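Long-range contacts in sialidase B (Streptococcus pneumoniae TIGR4, PDB 4XJ9), which hydrolyses the alpha-(2->3), alpha-(2->6) and alpha-(2->8) glycosidic linkages of terminal sialic acids in oligosaccharides, glycoproteins and glycolipids: residues A[207-212]-A[615-620]; A[312-317]-A[417-422]. The protein carries 1 engineered substitution. All coordinates share one frame; numbering follows the deposited sequence.

Contact 1: residues A[207-212]-A[615-620]; sequences RIPTLY and YSAITE. With OPX ((1s,3R,4S)-1-[(cyclohexylamino)methyl]-3,4-dihydroxycyclopentanesulfonic acid), chain B.
Arg207 lays one corner of its guanidinium over the ring of Tyr615, with NH2 3.4 Å from CD1 of the tyrosine and displaced toward the rim of the face. The two planes are 75° apart, so the group meets the ring through an N-H edge rather than as a flat stack, and CZ lies 4.9 Å from the Tyr615 ring centroid in a cation-pi contact. The bent arginine chain turns at chi2 and chi3 to bring NH2 there, while Glu631 holds NE in a salt bridge. Ile208 adds an apolar flank: its CD1 packs 3.7 Å from Tyr615 CD2 and also lies above one face of the Arg207 guanidinium. At the far end of the ring, Tyr615 OH is hydrogen-bonded to Glu503.

Beyond this corner the two segments run in nearly the same direction, 17° apart, yet no direct hydrogen bond joins them. Small apolar groups fill the interface instead. The methyl of Ala617 reaches the backbone of Thr210 (CB to CA 3.5 Å) and the side chain of Leu211 (CB to CG 3.9 Å). Leu211 CB meets the CG2 methyl of Thr619; the hydroxyl of this threonine lies anti to the backbone N (chi1 -162°) and thereby faces the bound OPX. Thr619 OG1 receives a weak hydrogen bond from OPX OAD and is also bonded to Thr213. Tyr212 supplies a flat floor for the ligand, with CAP of the OPX cyclopentane 3.5 Å above the centre of its ring. A water lies between Pro209 O and Ser616 O.

The first strands of two sheets packed side by side near the middle of the domain fit the sialidase beta-propeller; here one end carries the probable nucleophile Tyr615 and the probable substrate-binding residue Arg207, the other a separate ligand site.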
loop_
_atom_site.group_PDB
_atom_site.type_symbol
_atom_site.label_atom_id
_atom_site.label_comp_id
_atom_site.label_asym_id
_atom_site.label_seq_id
_atom_site.Cartn_x
_atom_site.Cartn_y
_atom_site.Cartn_z
ATOM N N ARG A 207 -2.148 -1.564 0.152
ATOM C CA ARG A 207 -1.107 -1.377 -0.847
ATOM C C ARG A 207 -1.741 -0.800 -2.112
ATOM O O ARG A 207 -2.951 -0.868 -2.299
ATOM C CB ARG A 207 -0.393 -2.705 -1.177
ATOM C CG ARG A 207 0.772 -3.116 -0.215
ATOM C CD ARG A 207 1.959 -3.695 -0.984
ATOM N NE ARG A 207 2.620 -2.700 -1.820
ATOM C CZ ARG A 207 3.522 -2.991 -2.758
ATOM N NH1 ARG A 207 3.869 -4.252 -2.958
ATOM N NH2 ARG A 207 4.082 -2.020 -3.494
ATOM N N ILE A 208 -0.912 -0.231 -2.978
ATOM C CA ILE A 208 -1.343 0.215 -4.301
ATOM C C ILE A 208 -2.408 1.325 -4.250
ATOM O O ILE A 208 -3.526 1.140 -4.716
ATOM C CB ILE A 208 -1.846 -0.978 -5.190
ATOM C CG1 ILE A 208 -1.109 -2.297 -4.877
ATOM C CG2 ILE A 208 -1.735 -0.630 -6.674
ATOM C CD1 ILE A 208 0.409 -2.275 -5.084
ATOM N N PRO A 209 -2.049 2.499 -3.707
ATOM C CA PRO A 209 -2.996 3.613 -3.592
ATOM C C PRO A 209 -3.294 4.222 -4.951
ATOM O O PRO A 209 -2.452 4.126 -5.847
ATOM C CB PRO A 209 -2.205 4.640 -2.781
ATOM C CG PRO A 209 -0.759 4.349 -3.135
ATOM C CD PRO A 209 -0.710 2.861 -3.208
ATOM N N THR A 210 -4.478 4.824 -5.097
ATOM C CA THR A 210 -4.783 5.658 -6.262
ATOM C C THR A 210 -5.462 6.930 -5.777
ATOM O O THR A 210 -5.985 6.975 -4.651
ATOM C CB THR A 210 -5.687 4.944 -7.296
ATOM O OG1 THR A 210 -7.040 4.915 -6.823
ATOM C CG2 THR A 210 -5.222 3.511 -7.546
ATOM N N LEU A 211 -5.444 7.965 -6.614
ATOM C CA LEU A 211 -6.152 9.221 -6.342
ATOM C C LEU A 211 -6.640 9.776 -7.674
ATOM O O LEU A 211 -5.951 9.655 -8.685
ATOM C CB LEU A 211 -5.223 10.251 -5.707
ATOM C CG LEU A 211 -4.803 10.085 -4.246
ATOM C CD1 LEU A 211 -3.738 11.114 -3.886
ATOM C CD2 LEU A 211 -6.009 10.236 -3.359
ATOM N N TYR A 212 -7.814 10.393 -7.681
ATOM C CA TYR A 212 -8.348 10.982 -8.906
ATOM C C TYR A 212 -9.336 12.086 -8.547
ATOM O O TYR A 212 -10.214 11.910 -7.692
ATOM C CB TYR A 212 -9.036 9.904 -9.732
ATOM C CG TYR A 212 -9.370 10.291 -11.162
ATOM C CD1 TYR A 212 -8.626 9.796 -12.213
ATOM C CD2 TYR A 212 -10.436 11.131 -11.454
ATOM C CE1 TYR A 212 -8.931 10.123 -13.533
ATOM C CE2 TYR A 212 -10.746 11.474 -12.769
ATOM C CZ TYR A 212 -9.991 10.963 -13.802
ATOM O OH TYR A 212 -10.286 11.281 -15.111
ATOM N N TYR A 615 5.146 2.595 -4.024
ATOM C CA TYR A 615 4.090 2.940 -4.979
ATOM C C TYR A 615 3.391 4.208 -4.505
ATOM O O TYR A 615 3.318 4.471 -3.294
ATOM C CB TYR A 615 3.077 1.816 -5.125
ATOM C CG TYR A 615 3.491 0.680 -6.041
ATOM C CD1 TYR A 615 4.787 0.179 -6.037
ATOM C CD2 TYR A 615 2.569 0.080 -6.885
ATOM C CE1 TYR A 615 5.150 -0.884 -6.871
ATOM C CE2 TYR A 615 2.927 -0.983 -7.707
ATOM C CZ TYR A 615 4.212 -1.460 -7.691
ATOM O OH TYR A 615 4.557 -2.524 -8.509
ATOM N N SER A 616 2.875 4.994 -5.444
ATOM C CA SER A 616 2.327 6.303 -5.081
ATOM C C SER A 616 1.194 6.743 -5.979
ATOM O O SER A 616 1.024 6.237 -7.099
ATOM C CB SER A 616 3.434 7.359 -5.128
ATOM O OG SER A 616 3.927 7.533 -6.456
ATOM N N ALA A 617 0.420 7.703 -5.474
ATOM C CA ALA A 617 -0.682 8.289 -6.212
ATOM C C ALA A 617 -0.611 9.799 -6.011
ATOM O O ALA A 617 -0.370 10.278 -4.889
ATOM C CB ALA A 617 -2.002 7.747 -5.702
ATOM N N ILE A 618 -0.778 10.554 -7.093
ATOM C CA ILE A 618 -0.838 12.009 -6.970
ATOM C C ILE A 618 -2.000 12.588 -7.738
ATOM O O ILE A 618 -2.400 12.061 -8.771
ATOM C CB ILE A 618 0.456 12.721 -7.411
ATOM C CG1 ILE A 618 0.870 12.285 -8.813
ATOM C CG2 ILE A 618 1.591 12.476 -6.406
ATOM C CD1 ILE A 618 2.143 12.960 -9.278
ATOM N N THR A 619 -2.557 13.675 -7.231
ATOM C CA THR A 619 -3.606 14.342 -7.978
ATOM C C THR A 619 -3.648 15.812 -7.632
ATOM O O THR A 619 -3.311 16.204 -6.508
ATOM C CB THR A 619 -4.981 13.662 -7.782
ATOM O OG1 THR A 619 -5.865 14.077 -8.829
ATOM C CG2 THR A 619 -5.610 14.005 -6.411
ATOM N N GLU A 620 -4.033 16.634 -8.602
ATOM C CA GLU A 620 -4.196 18.049 -8.321
ATOM C C GLU A 620 -5.542 18.210 -7.652
ATOM O O GLU A 620 -6.572 17.878 -8.239
ATOM C CB GLU A 620 -4.150 18.890 -9.601
ATOM C CG GLU A 620 -4.278 20.404 -9.331
ATOM C CD GLU A 620 -4.144 21.252 -10.587
ATOM O OE1 GLU A 620 -3.830 20.699 -11.669
ATOM O OE2 GLU A 620 -4.361 22.483 -10.489
HETATM C CAF OPX B . -8.162 21.199 -10.891
HETATM C CAG OPX B . -8.887 21.297 -12.210
HETATM C CAH OPX B . -8.183 19.854 -10.353
HETATM C CAI OPX B . -8.545 20.225 -13.180
HETATM C CAJ OPX B . -7.758 18.853 -11.350
HETATM C CAK OPX B . -8.530 16.515 -13.191
HETATM C CAL OPX B . -6.468 15.233 -13.783
HETATM C CAM OPX B . -8.507 14.027 -13.422
HETATM C CAO OPX B . -6.176 13.824 -13.524
HETATM C CAP OPX B . -7.362 13.338 -12.767
HETATM C CAQ OPX B . -8.632 18.909 -12.597
HETATM C CAR OPX B . -7.943 15.347 -13.937
HETATM N NAN OPX B . -8.166 17.903 -13.604
HETATM O OAA OPX B . -7.880 16.898 -16.166
HETATM O OAB OPX B . -7.746 14.527 -16.432
HETATM O OAC OPX B . -5.010 13.706 -12.769
HETATM O OAD OPX B . -7.338 13.839 -11.510
HETATM O OAE OPX B . -9.897 15.453 -15.817
HETATM S SAS OPX B . -8.354 15.558 -15.660
HETATM O O HOH W 1 -1.138 5.546 -8.185
#

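Contact 2: residues A[312-317]-A[417-422]; sequences IGNNNA and PTNYIA
Pro417 O accepts two bonds, from water 2 (2.8 Å) and from the backbone of Asn318. The same water gives its second hydrogen to Asn316 O, 2.7 Å away, and so bridges two carbonyls that could not bond each other. No direct hydrogen bond crosses between the segments.

The loop side is shaped by its own bonds. Gly313 N donates to Asn316 OD1 at 2.7 Å, nearly straight at 161° and in the carbonyl plane, while Asn316 N returns to Gly313 O to close a beta turn over Asn314 and Asn315. This turn brings Ala317 round to face the 417-422 segment, where its CB lies 3.9 Å from Thr418 CA and 3.7 Å from Asn419 OD1. Beside the water bridge, the side chains of Ile312 and Pro417 are set obliquely, and Ile312 CD1 lies 3.7 Å from Pro417 CB; CG1 stands anti to the carbonyl carbon (chi1 -56°), which brings the end of the chain to the CB edge of the proline.

Two amides meet next to Ala317. Asn314 OD1 approaches Asn419 CG at 3.8 Å with the amide planes 89° apart, a contact without a hydrogen bond, and both side chains rest on Met308 and Tyr451. The Asn419 amide is already engaged: OD1 accepts from Asn448 and ND2 donates to Gly449 O. Asn314 OD1 and Asn419 N are buried here with no partner in the model.

The loop following strand 301-308 is thus set against the entry to its sheet neighbour, strand 420-426, with Asn314 about 7 Å, side chain to side chain, from Asp232, the probable proton acceptor. Its chemistry implies a junction joined by a water and by van der Waals contact, with the direct polar bonds of each segment made internally or to third residues.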
loop_
_atom_site.group_PDB
_atom_site.type_symbol
_atom_site.label_atom_id
_atom_site.label_comp_id
_atom_site.label_asym_id
_atom_site.label_seq_id
_atom_site.Cartn_x
_atom_site.Cartn_y
_atom_site.Cartn_z
ATOM N N ILE A 312 -4.742 -18.141 -7.303
ATOM C CA ILE A 312 -3.994 -17.677 -8.464
ATOM C C ILE A 312 -3.360 -16.310 -8.211
ATOM O O ILE A 312 -3.933 -15.458 -7.517
ATOM C CB ILE A 312 -4.872 -17.649 -9.734
ATOM C CG1 ILE A 312 -5.480 -19.027 -9.978
ATOM C CG2 ILE A 312 -4.062 -17.242 -10.957
ATOM C CD1 ILE A 312 -4.429 -20.142 -10.026
ATOM N N GLY A 313 -2.161 -16.128 -8.753
ATOM C CA GLY A 313 -1.457 -14.858 -8.717
ATOM C C GLY A 313 -0.648 -14.779 -9.999
ATOM O O GLY A 313 -0.703 -15.696 -10.827
ATOM N N ASN A 314 0.113 -13.706 -10.181
ATOM C CA ASN A 314 0.844 -13.563 -11.431
ATOM C C ASN A 314 1.985 -14.575 -11.591
ATOM O O ASN A 314 2.413 -14.857 -12.710
ATOM C CB ASN A 314 1.266 -12.108 -11.669
ATOM C CG ASN A 314 0.109 -11.250 -12.228
ATOM O OD1 ASN A 314 -0.766 -11.760 -12.934
ATOM N ND2 ASN A 314 0.100 -9.956 -11.903
ATOM N N ASN A 315 2.427 -15.154 -10.476
ATOM C CA ASN A 315 3.422 -16.228 -10.504
ATOM C C ASN A 315 2.912 -17.571 -11.057
ATOM O O ASN A 315 3.665 -18.315 -11.685
ATOM C CB ASN A 315 4.027 -16.444 -9.110
ATOM C CG ASN A 315 5.212 -15.525 -8.832
ATOM O OD1 ASN A 315 5.356 -14.465 -9.451
ATOM N ND2 ASN A 315 6.070 -15.934 -7.897
ATOM N N ASN A 316 1.644 -17.890 -10.831
ATOM C CA ASN A 316 1.143 -19.196 -11.259
ATOM C C ASN A 316 -0.021 -19.140 -12.247
ATOM O O ASN A 316 -0.582 -20.171 -12.617
ATOM C CB ASN A 316 0.808 -20.080 -10.053
ATOM C CG ASN A 316 -0.362 -19.540 -9.227
ATOM O OD1 ASN A 316 -0.841 -18.420 -9.444
ATOM N ND2 ASN A 316 -0.818 -20.338 -8.266
ATOM N N ALA A 317 -0.373 -17.938 -12.689
ATOM C CA ALA A 317 -1.425 -17.788 -13.687
ATOM C C ALA A 317 -1.023 -18.413 -15.021
ATOM O O ALA A 317 0.114 -18.271 -15.461
ATOM C CB ALA A 317 -1.767 -16.325 -13.879
ATOM N N PRO A 417 -7.723 -20.895 -14.517
ATOM C CA PRO A 417 -6.779 -20.358 -13.524
ATOM C C PRO A 417 -5.752 -19.437 -14.157
ATOM O O PRO A 417 -4.578 -19.790 -14.240
ATOM C CB PRO A 417 -6.078 -21.611 -12.987
ATOM C CG PRO A 417 -6.168 -22.599 -14.134
ATOM C CD PRO A 417 -7.533 -22.340 -14.736
ATOM N N THR A 418 -6.196 -18.258 -14.576
ATOM C CA THR A 418 -5.310 -17.235 -15.128
ATOM C C THR A 418 -5.776 -15.884 -14.596
ATOM O O THR A 418 -6.715 -15.835 -13.811
ATOM C CB THR A 418 -5.370 -17.238 -16.663
ATOM O OG1 THR A 418 -4.347 -16.386 -17.187
ATOM C CG2 THR A 418 -6.727 -16.754 -17.147
ATOM N N ASN A 419 -5.149 -14.789 -15.021
ATOM C CA ASN A 419 -5.572 -13.456 -14.566
ATOM C C ASN A 419 -6.503 -12.747 -15.551
ATOM O O ASN A 419 -6.347 -12.874 -16.777
ATOM C CB ASN A 419 -4.350 -12.580 -14.321
ATOM C CG ASN A 419 -3.490 -12.450 -15.559
ATOM O OD1 ASN A 419 -2.825 -13.406 -15.960
ATOM N ND2 ASN A 419 -3.511 -11.271 -16.183
ATOM N N TYR A 420 -7.454 -11.979 -15.016
ATOM C CA TYR A 420 -8.411 -11.236 -15.834
ATOM C C TYR A 420 -8.397 -9.768 -15.434
ATOM O O TYR A 420 -7.810 -9.395 -14.417
ATOM C CB TYR A 420 -9.833 -11.777 -15.635
ATOM C CG TYR A 420 -9.986 -13.261 -15.868
ATOM C CD1 TYR A 420 -10.499 -13.743 -17.065
ATOM C CD2 TYR A 420 -9.629 -14.178 -14.886
ATOM C CE1 TYR A 420 -10.643 -15.093 -17.278
ATOM C CE2 TYR A 420 -9.773 -15.528 -15.090
ATOM C CZ TYR A 420 -10.274 -15.979 -16.290
ATOM O OH TYR A 420 -10.424 -17.324 -16.499
ATOM N N ILE A 421 -9.047 -8.939 -16.241
ATOM C CA ILE A 421 -9.297 -7.553 -15.870
ATOM C C ILE A 421 -10.800 -7.371 -15.757
ATOM O O ILE A 421 -11.537 -7.784 -16.648
ATOM C CB ILE A 421 -8.741 -6.565 -16.916
ATOM C CG1 ILE A 421 -7.215 -6.679 -16.989
ATOM C CG2 ILE A 421 -9.165 -5.130 -16.581
ATOM C CD1 ILE A 421 -6.546 -5.702 -17.966
ATOM N N ALA A 422 -11.258 -6.770 -14.657
ATOM C CA ALA A 422 -12.676 -6.473 -14.497
ATOM C C ALA A 422 -12.887 -4.986 -14.378
ATOM O O ALA A 422 -11.969 -4.244 -14.017
ATOM C CB ALA A 422 -13.247 -7.153 -13.283
HETATM O O HOH W 2 -2.702 -21.689 -13.336
#

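In the fold
Contact 1 is wholly buried and lies about 10 Å from the centre of the chain, whereas contact 2, about 20 Å out, is partly exposed. Contact 1 sets the first strands of two separate sheets against each other, while contact 2 places a loop against the approach to strand 420-426, which pairs with strand 301-308 in one sheet. Neither has a direct hydrogen bond between its segments, and each includes a water between two backbone carbonyls. Contact 1 adds a cation-pi pair and a bound ligand; besides its water, contact 2 has only van der Waals contacts. Tyr615 bonds to Glu503, a predicted active-site residue, whereas the Asn314 side chain lies about 8 Å from that of Glu503.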